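Local coordinates for putative DsbA oxidoreductase SCO1869 (Streptomyces coelicolor A3, PDB 3GL5) that probably acts as a thiol-disulfide oxidoreductase of the DsbA family, built on a thioredoxin-like domain, at the interface of chains A and B. Residues are numbered along the deposited sequence; one frame, centred on the assembly and turned at random. Chains: chain A/B, Putative DsbA oxidoreductase SCO1869.

The interface of chains A and B. Residues chain A 195-199; chain B 221-222, 226-227.
A:Gln199 lies between two stretches of the partner's C-terminal tail, B:Ile221-B:Asp222 and the poorly ordered B:Ala226-B:Glu227, and contributes more buried surface than any other residue of this patch, 54 Å². The patch belongs to a two-fold symmetric interface between two copies of the protein; the structure alone does not show whether this dimer forms in solution. The side chain's CG stands anti to the carbonyl carbon (chi1 -60°) and the chain bends at chi2, which carries the amide toward chain B. From the root outward, CB lies 4.0 Å from the backbone N of B:Ala226, a position only approximate given the disorder, and CG approaches that same nitrogen more closely. CD lies 3.3 Å from this N, with CA of B:Ala226 beyond it, while OE1 faces the backbone of B:Asp222 at 3.9 Å from its CA. At the tip, NE2 makes a weak, bent hydrogen bond to the carboxylate OD1 of B:Asp222 (3.1 Å) and another weak one to its own chain's A:Ser196 O. An alanine here would probably leave that carboxylate without its amide partner and open a gap beside the tail. The short approach of NE2 to B:Ala226 N is doubtful, since the N-H points away. Strand 193-196 pairs in parallel with strand 219-221 of chain B through A:Val195 and B:Ile221. Further along, B:Glu227 accepts a hydrogen bond at O from A:Ala198 N (2.6 Å, 160° at H). A water joins A:Ala198 O to the carboxylate OE1 of B:Glu227, 2.7 Å from each.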
loop_
_atom_site.group_PDB
_atom_site.type_symbol
_atom_site.label_atom_id
_atom_site.label_comp_id
_atom_site.label_asym_id
_atom_site.label_seq_id
_atom_site.Cartn_x
_atom_site.Cartn_y
_atom_site.Cartn_z
ATOM N N VAL A 195 8.661 -16.782 2.706
ATOM C CA VAL A 195 8.640 -17.967 1.870
ATOM C C VAL A 195 9.338 -17.714 0.535
ATOM O O VAL A 195 9.049 -16.743 -0.166
ATOM C CB VAL A 195 7.199 -18.474 1.663
ATOM C CG1 VAL A 195 7.175 -19.601 0.642
ATOM C CG2 VAL A 195 6.638 -18.929 3.019
ATOM N N SER A 196 10.263 -18.608 0.194
ATOM C CA SER A 196 11.084 -18.415 -0.970
ATOM C C SER A 196 10.870 -19.497 -2.023
ATOM O O SER A 196 10.727 -20.676 -1.702
ATOM C CB SER A 196 12.550 -18.362 -0.550
ATOM O OG SER A 196 13.363 -18.713 -1.646
ATOM N N GLY A 197 10.866 -19.089 -3.283
ATOM C CA GLY A 197 10.653 -20.011 -4.392
ATOM C C GLY A 197 9.200 -20.342 -4.711
ATOM O O GLY A 197 8.272 -20.026 -3.930
ATOM N N ALA A 198 9.010 -20.961 -5.879
ATOM C CA ALA A 198 7.698 -21.442 -6.340
ATOM C C ALA A 198 7.295 -22.754 -5.642
ATOM O O ALA A 198 7.283 -23.843 -6.218
ATOM C CB ALA A 198 7.671 -21.601 -7.861
ATOM N N GLN A 199 6.932 -22.612 -4.384
ATOM C CA GLN A 199 6.499 -23.704 -3.540
ATOM C C GLN A 199 5.143 -24.325 -4.014
ATOM O O GLN A 199 4.367 -23.665 -4.748
ATOM C CB GLN A 199 6.379 -23.130 -2.132
ATOM C CG GLN A 199 7.691 -22.553 -1.586
ATOM C CD GLN A 199 8.476 -23.574 -0.745
ATOM O OE1 GLN A 199 7.917 -24.197 0.159
ATOM N NE2 GLN A 199 9.772 -23.742 -1.044
ATOM N N ILE B 221 9.777 -20.686 5.569
ATOM C CA ILE B 221 9.248 -22.047 5.314
ATOM C C ILE B 221 9.666 -22.515 3.913
ATOM O O ILE B 221 9.422 -21.804 2.922
ATOM C CB ILE B 221 7.725 -22.144 5.459
ATOM C CG1 ILE B 221 7.308 -21.849 6.891
ATOM C CG2 ILE B 221 7.218 -23.525 5.084
ATOM C CD1 ILE B 221 6.157 -20.924 6.947
ATOM N N ASP B 222 10.281 -23.708 3.839
ATOM C CA ASP B 222 10.976 -24.188 2.626
ATOM C C ASP B 222 10.728 -25.669 2.369
ATOM O O ASP B 222 10.953 -26.500 3.253
ATOM C CB ASP B 222 12.481 -23.925 2.771
ATOM C CG ASP B 222 13.216 -23.855 1.433
ATOM O OD1 ASP B 222 12.584 -23.957 0.352
ATOM O OD2 ASP B 222 14.460 -23.702 1.479
ATOM N N ALA B 226 9.938 -24.201 -3.675
ATOM C CA ALA B 226 11.378 -24.216 -3.384
ATOM C C ALA B 226 12.176 -23.575 -4.514
ATOM O O ALA B 226 13.084 -22.768 -4.255
ATOM C CB ALA B 226 11.887 -25.653 -3.072
ATOM N N GLU B 227 11.811 -23.910 -5.755
ATOM C CA GLU B 227 12.460 -23.379 -6.961
ATOM C C GLU B 227 12.411 -21.851 -7.056
ATOM O O GLU B 227 11.350 -21.251 -6.943
ATOM C CB GLU B 227 11.838 -23.993 -8.209
ATOM C CG GLU B 227 12.304 -25.407 -8.499
ATOM C CD GLU B 227 11.378 -26.481 -7.950
ATOM O OE1 GLU B 227 10.669 -26.254 -6.931
ATOM O OE2 GLU B 227 11.362 -27.575 -8.559
HETATM O O HOH W 1 8.167 -26.369 -5.836
#